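PDB 6CII: chlamydomonas reinhardtii THB1 from Chlamydomonas reinhardtii, which binds one heme per chain as a group I truncated hemoglobin and probably binds oxygen, with a thioredoxin peroxidase activity also suggested. Local coordinates for residues Val26-Ile31 with Arg51-Phe56; Ala38-Asn43 with His87-Leu92; Glu68-Asp71 with Arg77-Ile80. All blocks are in the same frame, centred on the assembly; numbering follows the deposited sequence.

All three contacts meet the same heme. Contact 1 lies on the distal side, where Tyr28 and Gln53 lie beside the bound cyanide. Contact 2 closes the vinyl-bearing rim between helix 38-41 and the start of helix 87-103. Contact 3 sits by the propionates, with Leu79 against the proximal face. The centres of contacts 1 and 2 are about 13 Å apart, and the two touch: Tyr28 CE1 is 3.8 Å from Phe41 CE2. Contacts 2 and 3, centres about 14 Å apart, meet through Phe40 CD2 and Leu79 CD2 at 4.2 Å. Contacts 1 and 3 do not touch, and the heme lies between them. Contact 3 is nested in the loop that contact 2 closes.

Contact 1 (Val26-Ile31 with Arg51-Phe56); sequences VFYERI and RKQVAF. With HEM (protoporphyrin IX containing Fe), chain B; CYN (cyanide ion), chain C.
Tyr28 and Gln53 meet over the distal face of the heme, beside the cyanide. Gln53 NE2 donates a hydrogen bond to Tyr28 OH at 3.1 Å. The N-H...O angle is 158°, and the hydroxyl lies slightly out of the amide plane. Tyr28 OH in turn donates to the cyanide N at 2.6 Å. The ligand approaches at the edge of the tyrosine ring, near its plane. At the other end of the ligand, cyanide C is 2.0 Å from the heme iron. Gln53 NE2 also comes within 3.4 Å of the cyanide N, but this is no hydrogen bond. The glutamine reaches the hydroxyl because CG is anti to the backbone N (chi1 -171°) and the chain then bends. Its CB lies 3.8 Å from Tyr28 CE2, again at the ring edge. Helices 16-33 and 46-60 carry the two residues. They correspond to helices B and E, one of the two helix pairs of the 2-on-2 globin sandwich, with a tyrosine on B and glutamines on E as in many group I members. Gln49 NE2 is hydrogen-bonded to Tyr28 OH as well. With an alanine in place of Gln53, the hydroxyl would probably lose one of its two amide partners and a gap would open beside the ligand, so the tyrosine would be held less firmly. Further out, Phe27 packs against both residues. Its CD2 sits over the centre of the Tyr28 ring, and its CE2 is 4.1 Å from Gln53 NE2. Ile31 CD1 covers one face of the Phe27 ring. One residue before Gln53, extended Lys52 hydrogen-bonds through NZ to heme O2A at 2.9 Å. In another structure of this protein Lys52 is linked covalently to the heme. Phe56 CE2 packs against heme methyl CMB.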
loop_
_atom_site.group_PDB
_atom_site.type_symbol
_atom_site.label_atom_id
_atom_site.label_comp_id
_atom_site.label_asym_id
_atom_site.label_seq_id
_atom_site.Cartn_x
_atom_site.Cartn_y
_atom_site.Cartn_z
ATOM N N VAL A 26 3.296 -1.982 -10.060
ATOM C CA VAL A 26 3.258 -0.668 -10.718
ATOM C C VAL A 26 3.523 0.437 -9.707
ATOM O O VAL A 26 4.281 1.377 -9.956
ATOM C CB VAL A 26 1.895 -0.443 -11.411
ATOM C CG1 VAL A 26 1.791 1.035 -11.897
ATOM C CG2 VAL A 26 1.707 -1.413 -12.568
ATOM N N PHE A 27 2.853 0.341 -8.559
ATOM C CA PHE A 27 3.018 1.261 -7.441
ATOM C C PHE A 27 4.488 1.474 -7.098
ATOM O O PHE A 27 4.958 2.615 -7.038
ATOM C CB PHE A 27 2.199 0.650 -6.300
ATOM C CG PHE A 27 2.362 1.259 -4.953
ATOM C CD1 PHE A 27 1.753 2.465 -4.626
ATOM C CD2 PHE A 27 2.982 0.523 -3.956
ATOM C CE1 PHE A 27 1.805 2.962 -3.346
ATOM C CE2 PHE A 27 3.072 1.014 -2.662
ATOM C CZ PHE A 27 2.470 2.242 -2.341
ATOM N N TYR A 28 5.266 0.383 -6.988
ATOM C CA TYR A 28 6.663 0.575 -6.644
ATOM C C TYR A 28 7.514 1.015 -7.833
ATOM O O TYR A 28 8.567 1.607 -7.617
ATOM C CB TYR A 28 7.252 -0.695 -6.008
ATOM C CG TYR A 28 6.871 -0.750 -4.532
ATOM C CD1 TYR A 28 7.206 0.299 -3.673
ATOM C CD2 TYR A 28 6.166 -1.806 -4.030
ATOM C CE1 TYR A 28 6.836 0.277 -2.344
ATOM C CE2 TYR A 28 5.807 -1.848 -2.692
ATOM C CZ TYR A 28 6.143 -0.807 -1.871
ATOM O OH TYR A 28 5.737 -0.877 -0.584
ATOM N N GLU A 29 7.125 0.709 -9.081
ATOM C CA GLU A 29 7.850 1.315 -10.201
ATOM C C GLU A 29 7.686 2.832 -10.210
ATOM O O GLU A 29 8.653 3.559 -10.485
ATOM C CB GLU A 29 7.415 0.706 -11.543
ATOM C CG GLU A 29 7.832 -0.783 -11.690
ATOM C CD GLU A 29 9.360 -1.057 -11.627
ATOM O OE1 GLU A 29 10.167 -0.123 -11.631
ATOM O OE2 GLU A 29 9.756 -2.236 -11.552
ATOM N N ARG A 30 6.480 3.331 -9.892
ATOM C CA ARG A 30 6.277 4.778 -9.775
ATOM C C ARG A 30 7.039 5.341 -8.583
ATOM O O ARG A 30 7.583 6.442 -8.650
ATOM C CB ARG A 30 4.784 5.104 -9.617
ATOM C CG ARG A 30 3.913 4.641 -10.759
ATOM C CD ARG A 30 2.433 4.850 -10.431
ATOM N NE ARG A 30 2.114 6.254 -10.149
ATOM C CZ ARG A 30 1.408 7.059 -10.934
ATOM N NH1 ARG A 30 0.915 6.626 -12.088
ATOM N NH2 ARG A 30 1.184 8.314 -10.551
ATOM N N ILE A 31 7.046 4.623 -7.458
ATOM C CA ILE A 31 7.667 5.207 -6.271
ATOM C C ILE A 31 9.171 5.351 -6.467
ATOM O O ILE A 31 9.771 6.373 -6.092
ATOM C CB ILE A 31 7.308 4.367 -5.033
ATOM C CG1 ILE A 31 5.878 4.729 -4.612
ATOM C CG2 ILE A 31 8.304 4.617 -3.916
ATOM C CD1 ILE A 31 5.237 3.805 -3.560
ATOM N N ARG A 51 6.626 -8.173 -1.835
ATOM C CA ARG A 51 5.909 -9.270 -1.194
ATOM C C ARG A 51 5.243 -8.807 0.100
ATOM O O ARG A 51 4.105 -9.191 0.389
ATOM C CB ARG A 51 6.855 -10.450 -0.927
ATOM C CG ARG A 51 6.254 -11.482 0.014
ATOM C CD ARG A 51 7.132 -12.716 0.160
ATOM N NE ARG A 51 7.172 -13.492 -1.077
ATOM C CZ ARG A 51 6.212 -14.329 -1.464
ATOM N NH1 ARG A 51 5.134 -14.495 -0.713
ATOM N NH2 ARG A 51 6.329 -14.996 -2.604
ATOM N N LYS A 52 5.934 -7.977 0.892
ATOM C CA LYS A 52 5.331 -7.508 2.131
ATOM C C LYS A 52 4.121 -6.640 1.853
ATOM O O LYS A 52 3.103 -6.742 2.549
ATOM C CB LYS A 52 6.350 -6.730 2.949
ATOM C CG LYS A 52 7.425 -7.623 3.541
ATOM C CD LYS A 52 8.461 -6.711 4.161
ATOM C CE LYS A 52 9.439 -7.410 5.060
ATOM N NZ LYS A 52 10.372 -6.352 5.559
ATOM N N GLN A 53 4.210 -5.785 0.832
ATOM C CA GLN A 53 3.084 -4.904 0.553
ATOM C C GLN A 53 1.896 -5.689 0.019
ATOM O O GLN A 53 0.752 -5.397 0.377
ATOM C CB GLN A 53 3.517 -3.799 -0.434
ATOM C CG GLN A 53 2.462 -2.692 -0.607
ATOM C CD GLN A 53 2.215 -1.921 0.687
ATOM O OE1 GLN A 53 1.282 -2.189 1.448
ATOM N NE2 GLN A 53 3.051 -0.941 0.923
ATOM N N VAL A 54 2.141 -6.684 -0.836
ATOM C CA VAL A 54 1.045 -7.533 -1.281
ATOM C C VAL A 54 0.361 -8.166 -0.075
ATOM O O VAL A 54 -0.872 -8.173 0.015
ATOM C CB VAL A 54 1.531 -8.598 -2.277
ATOM C CG1 VAL A 54 0.396 -9.592 -2.558
ATOM C CG2 VAL A 54 1.973 -7.929 -3.575
ATOM N N ALA A 55 1.150 -8.677 0.886
ATOM C CA ALA A 55 0.551 -9.357 2.036
ATOM C C ALA A 55 -0.296 -8.399 2.856
ATOM O O ALA A 55 -1.412 -8.745 3.292
ATOM C CB ALA A 55 1.648 -10.003 2.903
ATOM N N PHE A 56 0.192 -7.171 3.037
ATOM C CA PHE A 56 -0.555 -6.197 3.821
ATOM C C PHE A 56 -1.833 -5.797 3.115
ATOM O O PHE A 56 -2.912 -5.781 3.718
ATOM C CB PHE A 56 0.275 -4.949 4.104
ATOM C CG PHE A 56 -0.499 -3.924 4.875
ATOM C CD1 PHE A 56 -0.749 -4.109 6.221
ATOM C CD2 PHE A 56 -1.039 -2.810 4.243
ATOM C CE1 PHE A 56 -1.515 -3.178 6.942
ATOM C CE2 PHE A 56 -1.805 -1.889 4.961
ATOM C CZ PHE A 56 -2.031 -2.082 6.299
HETATM C CHA HEM B . 7.714 -0.762 5.012
HETATM C CHB HEM B . 2.893 -0.329 4.294
HETATM C CHC HEM B . 3.473 4.537 3.725
HETATM C CHD HEM B . 8.364 3.846 3.480
HETATM C C1A HEM B . 6.367 -1.014 4.892
HETATM C C2A HEM B . 5.771 -2.322 5.026
HETATM C C3A HEM B . 4.461 -2.200 4.819
HETATM C C4A HEM B . 4.150 -0.831 4.533
HETATM C CMA HEM B . 3.374 -3.297 4.845
HETATM C CAA HEM B . 6.585 -3.590 5.372
HETATM C CBA HEM B . 6.704 -3.651 6.902
HETATM C CGA HEM B . 7.303 -4.965 7.315
HETATM O O1A HEM B . 6.518 -5.924 7.505
HETATM O O2A HEM B . 8.552 -5.049 7.427
HETATM C C1B HEM B . 2.676 1.020 4.060
HETATM C C2B HEM B . 1.395 1.578 3.735
HETATM C C3B HEM B . 1.524 2.896 3.570
HETATM C C4B HEM B . 2.916 3.255 3.783
HETATM C CMB HEM B . 0.097 0.752 3.616
HETATM C CAB HEM B . 0.336 3.812 3.221
HETATM C CBB HEM B . 0.489 4.972 2.593
HETATM C C1C HEM B . 4.840 4.731 3.611
HETATM C C2C HEM B . 5.502 6.005 3.399
HETATM C C3C HEM B . 6.834 5.798 3.347
HETATM C C4C HEM B . 7.085 4.383 3.487
HETATM C CMC HEM B . 4.726 7.341 3.311
HETATM C CAC HEM B . 7.991 6.811 3.124
HETATM C CBC HEM B . 7.854 7.709 2.160
HETATM C C1D HEM B . 8.546 2.512 3.835
HETATM C C2D HEM B . 9.837 1.891 3.853
HETATM C C3D HEM B . 9.693 0.617 4.277
HETATM C C4D HEM B . 8.299 0.395 4.552
HETATM C CMD HEM B . 11.146 2.597 3.429
HETATM C CAD HEM B . 10.826 -0.412 4.437
HETATM C CBD HEM B . 11.596 -0.120 5.726
HETATM C CGD HEM B . 12.731 -1.112 5.870
HETATM O O1D HEM B . 13.883 -0.671 6.109
HETATM O O2D HEM B . 12.478 -2.339 5.752
HETATM N NA HEM B . 5.334 -0.138 4.599
HETATM N NB HEM B . 3.597 2.077 4.068
HETATM N NC HEM B . 5.848 3.759 3.698
HETATM N ND HEM B . 7.614 1.565 4.264
HETATM FE FE HEM B . 5.608 1.785 4.169
HETATM C C CYN C . 5.605 1.553 2.153
HETATM N N CYN C . 5.684 1.139 1.093
#

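Contact 2 (Ala38-Asn43 with His87-Leu92); sequences APFFAN and HHHFDL. With HEM (protoporphyrin IX containing Fe), chain B.
Phe40 and His89 form a T-shaped aromatic pair at the surface of the globin. It joins the short, weakly bonded helix 38-41 to the first turn of helix 87-103. The edge of the Phe40 ring points at the face of the His89 ring. The ring centroids are 4.8 Å apart and the planes make an angle of 70°. The closest approach is Phe40 CZ to His89 CE1, 3.6 Å. Phe40 CE1 sits over the imidazole as well, toward its rim. In both residues CG lies anti to the carbonyl carbon (chi1 -71° in Phe40, -63° in His89), which turns each ring into the gap between the two backbones. The pair also borders the heme. Vinyl carbon CBC lies over one face of Phe40, 3.7 Å from its CD1. The same carbon is 3.6 Å from His89 CB, so both partners touch one vinyl group. The neighbouring phenylalanines extend this wall of rings. Phe41 brings CZ to within 3.5 Å of heme CHD on the distal side, and heme methyl CMD lies over a face of its ring. Phe90 meets the other vinyl: heme CBB lies over one face of its ring, 3.3 Å from CE2. The backbone N of His89 is hydrogen-bonded to Asn86 OD1, which ties its position to the start of the helix. Its ND1 is hydrogen-bonded to a residue flanking the segments, which would limit rotation of the imidazole. Phe40 and His89 also touch Gln83 and Leu37, respectively. No hydrogen bond crosses between the segments. The contact therefore depends on C-H groups of one ring against the pi face of the other and on van der Waals packing round a vinyl group.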
loop_
_atom_site.group_PDB
_atom_site.type_symbol
_atom_site.label_atom_id
_atom_site.label_comp_id
_atom_site.label_asym_id
_atom_site.label_seq_id
_atom_site.Cartn_x
_atom_site.Cartn_y
_atom_site.Cartn_z
ATOM N N ALA A 38 11.772 8.038 -3.752
ATOM C CA ALA A 38 12.823 7.063 -4.043
ATOM C C ALA A 38 13.908 6.989 -2.975
ATOM O O ALA A 38 14.366 5.868 -2.685
ATOM C CB ALA A 38 13.438 7.368 -5.422
ATOM N N PRO A 39 14.369 8.088 -2.368
ATOM C CA PRO A 39 15.467 7.957 -1.399
ATOM C C PRO A 39 15.134 7.081 -0.206
ATOM O O PRO A 39 16.052 6.461 0.356
ATOM C CB PRO A 39 15.730 9.404 -0.979
ATOM C CG PRO A 39 15.374 10.186 -2.230
ATOM C CD PRO A 39 14.150 9.501 -2.746
ATOM N N PHE A 40 13.851 6.985 0.175
ATOM C CA PHE A 40 13.468 6.104 1.273
ATOM C C PHE A 40 13.665 4.637 0.925
ATOM O O PHE A 40 13.863 3.815 1.828
ATOM C CB PHE A 40 12.014 6.354 1.670
ATOM C CG PHE A 40 11.799 7.662 2.369
ATOM C CD1 PHE A 40 11.338 8.770 1.682
ATOM C CD2 PHE A 40 12.095 7.792 3.709
ATOM C CE1 PHE A 40 11.163 9.973 2.326
ATOM C CE2 PHE A 40 11.916 9.004 4.353
ATOM C CZ PHE A 40 11.455 10.090 3.655
ATOM N N PHE A 41 13.619 4.284 -0.363
ATOM C CA PHE A 41 13.661 2.888 -0.770
ATOM C C PHE A 41 14.965 2.517 -1.454
ATOM O O PHE A 41 15.094 1.383 -1.925
ATOM C CB PHE A 41 12.497 2.586 -1.708
ATOM C CG PHE A 41 11.169 2.738 -1.067
ATOM C CD1 PHE A 41 10.535 3.952 -1.066
ATOM C CD2 PHE A 41 10.553 1.644 -0.494
ATOM C CE1 PHE A 41 9.321 4.108 -0.479
ATOM C CE2 PHE A 41 9.352 1.783 0.089
ATOM C CZ PHE A 41 8.727 3.027 0.086
ATOM N N ALA A 42 15.933 3.440 -1.498
ATOM C CA ALA A 42 17.121 3.251 -2.334
ATOM C C ALA A 42 17.987 2.085 -1.874
ATOM O O ALA A 42 18.721 1.523 -2.686
ATOM C CB ALA A 42 17.954 4.538 -2.365
ATOM N N ASN A 43 17.951 1.720 -0.598
ATOM C CA ASN A 43 18.706 0.551 -0.148
ATOM C C ASN A 43 17.786 -0.558 0.345
ATOM O O ASN A 43 18.248 -1.459 1.046
ATOM C CB ASN A 43 19.728 0.911 0.939
ATOM C CG ASN A 43 20.967 -0.041 0.948
ATOM O OD1 ASN A 43 21.336 -0.634 -0.082
ATOM N ND2 ASN A 43 21.604 -0.188 2.122
ATOM N N HIS A 87 3.597 13.256 6.848
ATOM C CA HIS A 87 2.253 13.093 6.314
ATOM C C HIS A 87 2.175 13.443 4.839
ATOM O O HIS A 87 1.343 12.884 4.111
ATOM C CB HIS A 87 1.285 13.944 7.131
ATOM C CG HIS A 87 0.776 13.255 8.354
ATOM N ND1 HIS A 87 1.591 12.887 9.406
ATOM C CD2 HIS A 87 -0.473 12.848 8.685
ATOM C CE1 HIS A 87 0.861 12.302 10.341
ATOM N NE2 HIS A 87 -0.393 12.260 9.926
ATOM N N HIS A 88 3.017 14.360 4.372
ATOM C CA HIS A 88 2.998 14.670 2.949
ATOM C C HIS A 88 3.471 13.475 2.137
ATOM O O HIS A 88 2.893 13.173 1.084
ATOM C CB HIS A 88 3.859 15.894 2.644
ATOM C CG HIS A 88 3.962 16.212 1.179
ATOM N ND1 HIS A 88 2.863 16.528 0.407
ATOM C CD2 HIS A 88 5.030 16.243 0.347
ATOM C CE1 HIS A 88 3.254 16.753 -0.835
ATOM N NE2 HIS A 88 4.563 16.597 -0.895
ATOM N N HIS A 89 4.499 12.763 2.625
ATOM C CA HIS A 89 4.904 11.542 1.929
ATOM C C HIS A 89 3.761 10.551 1.877
ATOM O O HIS A 89 3.564 9.863 0.864
ATOM C CB HIS A 89 6.097 10.875 2.609
ATOM C CG HIS A 89 7.332 11.712 2.613
ATOM N ND1 HIS A 89 7.992 12.035 3.772
ATOM C CD2 HIS A 89 8.023 12.287 1.605
ATOM C CE1 HIS A 89 9.030 12.803 3.482
ATOM N NE2 HIS A 89 9.074 12.969 2.169
ATOM N N PHE A 90 3.030 10.414 2.980
ATOM C CA PHE A 90 1.869 9.538 2.974
ATOM C C PHE A 90 0.904 9.919 1.860
ATOM O O PHE A 90 0.428 9.049 1.124
ATOM C CB PHE A 90 1.185 9.563 4.337
ATOM C CG PHE A 90 0.029 8.612 4.448
ATOM C CD1 PHE A 90 -1.230 8.971 3.977
ATOM C CD2 PHE A 90 0.195 7.375 5.033
ATOM C CE1 PHE A 90 -2.297 8.094 4.069
ATOM C CE2 PHE A 90 -0.869 6.497 5.149
ATOM C CZ PHE A 90 -2.110 6.849 4.670
ATOM N N ASP A 91 0.646 11.220 1.676
ATOM C CA ASP A 91 -0.263 11.633 0.612
ATOM C C ASP A 91 0.300 11.294 -0.755
ATOM O O ASP A 91 -0.443 10.858 -1.642
ATOM C CB ASP A 91 -0.545 13.136 0.677
ATOM C CG ASP A 91 -1.417 13.524 1.846
ATOM O OD1 ASP A 91 -2.170 12.684 2.381
ATOM O OD2 ASP A 91 -1.339 14.705 2.237
ATOM N N LEU A 92 1.611 11.469 -0.943
ATOM C CA LEU A 92 2.207 11.127 -2.227
ATOM C C LEU A 92 2.069 9.640 -2.504
ATOM O O LEU A 92 1.826 9.227 -3.656
ATOM C CB LEU A 92 3.681 11.532 -2.250
ATOM C CG LEU A 92 4.052 13.022 -2.168
ATOM C CD1 LEU A 92 5.584 13.095 -2.261
ATOM C CD2 LEU A 92 3.399 13.848 -3.287
HETATM C CHA HEM B . 7.714 -0.762 5.012
HETATM C CHB HEM B . 2.893 -0.329 4.294
HETATM C CHC HEM B . 3.473 4.537 3.725
HETATM C CHD HEM B . 8.364 3.846 3.480
HETATM C C1A HEM B . 6.367 -1.014 4.892
HETATM C C2A HEM B . 5.771 -2.322 5.026
HETATM C C3A HEM B . 4.461 -2.200 4.819
HETATM C C4A HEM B . 4.150 -0.831 4.533
HETATM C CMA HEM B . 3.374 -3.297 4.845
HETATM C CAA HEM B . 6.585 -3.590 5.372
HETATM C CBA HEM B . 6.704 -3.651 6.902
HETATM C CGA HEM B . 7.303 -4.965 7.315
HETATM O O1A HEM B . 6.518 -5.924 7.505
HETATM O O2A HEM B . 8.552 -5.049 7.427
HETATM C C1B HEM B . 2.676 1.020 4.060
HETATM C C2B HEM B . 1.395 1.578 3.735
HETATM C C3B HEM B . 1.524 2.896 3.570
HETATM C C4B HEM B . 2.916 3.255 3.783
HETATM C CMB HEM B . 0.097 0.752 3.616
HETATM C CAB HEM B . 0.336 3.812 3.221
HETATM C CBB HEM B . 0.489 4.972 2.593
HETATM C C1C HEM B . 4.840 4.731 3.611
HETATM C C2C HEM B . 5.502 6.005 3.399
HETATM C C3C HEM B . 6.834 5.798 3.347
HETATM C C4C HEM B . 7.085 4.383 3.487
HETATM C CMC HEM B . 4.726 7.341 3.311
HETATM C CAC HEM B . 7.991 6.811 3.124
HETATM C CBC HEM B . 7.854 7.709 2.160
HETATM C C1D HEM B . 8.546 2.512 3.835
HETATM C C2D HEM B . 9.837 1.891 3.853
HETATM C C3D HEM B . 9.693 0.617 4.277
HETATM C C4D HEM B . 8.299 0.395 4.552
HETATM C CMD HEM B . 11.146 2.597 3.429
HETATM C CAD HEM B . 10.826 -0.412 4.437
HETATM C CBD HEM B . 11.596 -0.120 5.726
HETATM C CGD HEM B . 12.731 -1.112 5.870
HETATM O O1D HEM B . 13.883 -0.671 6.109
HETATM O O2D HEM B . 12.478 -2.339 5.752
HETATM N NA HEM B . 5.334 -0.138 4.599
HETATM N NB HEM B . 3.597 2.077 4.068
HETATM N NC HEM B . 5.848 3.759 3.698
HETATM N ND HEM B . 7.614 1.565 4.264
HETATM FE FE HEM B . 5.608 1.785 4.169
#

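Contact 3 (Glu68-Asp71 with Arg77-Ile80); sequences EGRD and RRLI. With HEM (protoporphyrin IX containing Fe), chain B.
Arg70 and Arg78 bring two guanidinium groups together beside the heme propionates, with no hydrogen bond between them. Arg70 NH1 is 2.9 Å from Arg78 NH1. Arg78 was modelled in two conformers, so this short distance is doubtful in detail. In the conformer described here the two guanidinium planes are nearly parallel (2°). Arg70 arrives on a fully extended chain from the loop before helix 72-82. Arg78 comes from that helix, its CG between the backbone N and the carbonyl carbon (chi1 54°), a crowded position that turns the extended chain toward the propionates. Heme O1D then lies at the edge of the Arg78 guanidinium, in its plane, though the detail of this approach is doubtful too. Arg70 stays near the other propionate, with CB 3.8 Å from heme O1A. The two carboxylates would probably offset the paired positive charges. Lys52 of contact 1 serves the propionate beside Arg70. On the proximal face of the heme, Leu79 CD1 packs 3.6 Å from pyrrole carbon C1D. Asp71 is the N-cap of helix 72-82, and its OD2 accepts a hydrogen bond from Ala74 N. This helix also carries His76, the axial ligand of the iron. Arg70 and Arg78 both bind heme in another structure of this protein. The cluster is consistent with a basic propionate site at the mouth of a globin heme pocket.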
loop_
_atom_site.group_PDB
_atom_site.type_symbol
_atom_site.label_atom_id
_atom_site.label_comp_id
_atom_site.label_asym_id
_atom_site.label_seq_id
_atom_site.Cartn_x
_atom_site.Cartn_y
_atom_site.Cartn_z
ATOM N N GLU A 68 0.193 -11.329 9.224
ATOM C CA GLU A 68 1.351 -11.932 9.870
ATOM C C GLU A 68 2.611 -11.089 9.746
ATOM O O GLU A 68 3.684 -11.521 10.188
ATOM C CB GLU A 68 1.590 -13.337 9.304
ATOM C CG GLU A 68 0.766 -14.395 10.023
ATOM C CD GLU A 68 0.407 -15.573 9.145
ATOM O OE1 GLU A 68 1.189 -15.902 8.228
ATOM O OE2 GLU A 68 -0.673 -16.163 9.374
ATOM N N GLY A 69 2.518 -9.903 9.166
ATOM C CA GLY A 69 3.653 -9.016 9.097
ATOM C C GLY A 69 3.819 -8.207 10.373
ATOM O O GLY A 69 3.088 -8.345 11.352
ATOM N N ARG A 70 4.806 -7.328 10.341
ATOM C CA ARG A 70 5.099 -6.464 11.471
ATOM C C ARG A 70 4.081 -5.329 11.551
ATOM O O ARG A 70 3.614 -4.824 10.525
ATOM C CB ARG A 70 6.517 -5.927 11.310
ATOM C CG ARG A 70 6.995 -4.972 12.357
ATOM C CD ARG A 70 8.452 -4.702 12.080
ATOM N NE ARG A 70 9.034 -3.778 13.033
ATOM C CZ ARG A 70 10.131 -3.082 12.787
ATOM N NH1 ARG A 70 10.753 -3.214 11.617
ATOM N NH2 ARG A 70 10.610 -2.267 13.704
ATOM N N ASP A 71 3.703 -4.966 12.780
ATOM C CA ASP A 71 2.870 -3.800 13.056
ATOM C C ASP A 71 3.282 -2.597 12.196
ATOM O O ASP A 71 4.472 -2.299 12.071
ATOM C CB ASP A 71 3.014 -3.470 14.549
ATOM C CG ASP A 71 2.241 -2.256 14.961
ATOM O OD1 ASP A 71 1.032 -2.405 15.253
ATOM O OD2 ASP A 71 2.839 -1.155 15.025
ATOM N N ARG A 77 8.187 3.602 12.431
ATOM C CA ARG A 77 8.607 4.518 13.492
ATOM C C ARG A 77 10.008 5.059 13.243
ATOM O O ARG A 77 10.247 6.263 13.386
ATOM C CB ARG A 77 8.525 3.821 14.851
ATOM C CG ARG A 77 8.791 4.797 16.036
ATOM C CD ARG A 77 8.542 4.140 17.397
ATOM N NE ARG A 77 9.354 2.937 17.554
ATOM C CZ ARG A 77 8.868 1.705 17.688
ATOM N NH1 ARG A 77 7.552 1.497 17.720
ATOM N NH2 ARG A 77 9.705 0.679 17.797
ATOM N N ARG A 78 10.950 4.201 12.843
ATOM C CA ARG A 78 12.304 4.701 12.637
ATOM C C ARG A 78 12.351 5.676 11.473
ATOM O O ARG A 78 13.157 6.613 11.481
ATOM C CB ARG A 78 13.270 3.540 12.409
ATOM C CG ARG A 78 12.864 2.596 11.291
ATOM C CD ARG A 78 13.621 1.293 11.410
ATOM N NE ARG A 78 13.511 0.514 10.186
ATOM C CZ ARG A 78 12.548 -0.364 9.938
ATOM N NH1 ARG A 78 11.605 -0.585 10.837
ATOM N NH2 ARG A 78 12.534 -1.029 8.792
ATOM N N LEU A 79 11.499 5.474 10.473
ATOM C CA LEU A 79 11.505 6.356 9.318
ATOM C C LEU A 79 11.021 7.741 9.700
ATOM O O LEU A 79 11.547 8.754 9.213
ATOM C CB LEU A 79 10.595 5.777 8.241
ATOM C CG LEU A 79 11.065 4.476 7.606
ATOM C CD1 LEU A 79 9.892 3.789 6.880
ATOM C CD2 LEU A 79 12.142 4.823 6.620
ATOM N N ILE A 80 10.001 7.794 10.554
ATOM C CA ILE A 80 9.432 9.065 10.995
ATOM C C ILE A 80 10.383 9.764 11.961
ATOM O O ILE A 80 10.593 10.979 11.870
ATOM C CB ILE A 80 8.059 8.802 11.633
ATOM C CG1 ILE A 80 7.086 8.245 10.598
ATOM C CG2 ILE A 80 7.482 10.070 12.209
ATOM C CD1 ILE A 80 5.975 7.455 11.215
HETATM C CHA HEM B . 7.714 -0.762 5.012
HETATM C CHB HEM B . 2.893 -0.329 4.294
HETATM C CHC HEM B . 3.473 4.537 3.725
HETATM C CHD HEM B . 8.364 3.846 3.480
HETATM C C1A HEM B . 6.367 -1.014 4.892
HETATM C C2A HEM B . 5.771 -2.322 5.026
HETATM C C3A HEM B . 4.461 -2.200 4.819
HETATM C C4A HEM B . 4.150 -0.831 4.533
HETATM C CMA HEM B . 3.374 -3.297 4.845
HETATM C CAA HEM B . 6.585 -3.590 5.372
HETATM C CBA HEM B . 6.704 -3.651 6.902
HETATM C CGA HEM B . 7.303 -4.965 7.315
HETATM O O1A HEM B . 6.518 -5.924 7.505
HETATM O O2A HEM B . 8.552 -5.049 7.427
HETATM C C1B HEM B . 2.676 1.020 4.060
HETATM C C2B HEM B . 1.395 1.578 3.735
HETATM C C3B HEM B . 1.524 2.896 3.570
HETATM C C4B HEM B . 2.916 3.255 3.783
HETATM C CMB HEM B . 0.097 0.752 3.616
HETATM C CAB HEM B . 0.336 3.812 3.221
HETATM C CBB HEM B . 0.489 4.972 2.593
HETATM C C1C HEM B . 4.840 4.731 3.611
HETATM C C2C HEM B . 5.502 6.005 3.399
HETATM C C3C HEM B . 6.834 5.798 3.347
HETATM C C4C HEM B . 7.085 4.383 3.487
HETATM C CMC HEM B . 4.726 7.341 3.311
HETATM C CAC HEM B . 7.991 6.811 3.124
HETATM C CBC HEM B . 7.854 7.709 2.160
HETATM C C1D HEM B . 8.546 2.512 3.835
HETATM C C2D HEM B . 9.837 1.891 3.853
HETATM C C3D HEM B . 9.693 0.617 4.277
HETATM C C4D HEM B . 8.299 0.395 4.552
HETATM C CMD HEM B . 11.146 2.597 3.429
HETATM C CAD HEM B . 10.826 -0.412 4.437
HETATM C CBD HEM B . 11.596 -0.120 5.726
HETATM C CGD HEM B . 12.731 -1.112 5.870
HETATM O O1D HEM B . 13.883 -0.671 6.109
HETATM O O2D HEM B . 12.478 -2.339 5.752
HETATM N NA HEM B . 5.334 -0.138 4.599
HETATM N NB HEM B . 3.597 2.077 4.068
HETATM N NC HEM B . 5.848 3.759 3.698
HETATM N ND HEM B . 7.614 1.565 4.264
HETATM FE FE HEM B . 5.608 1.785 4.169
#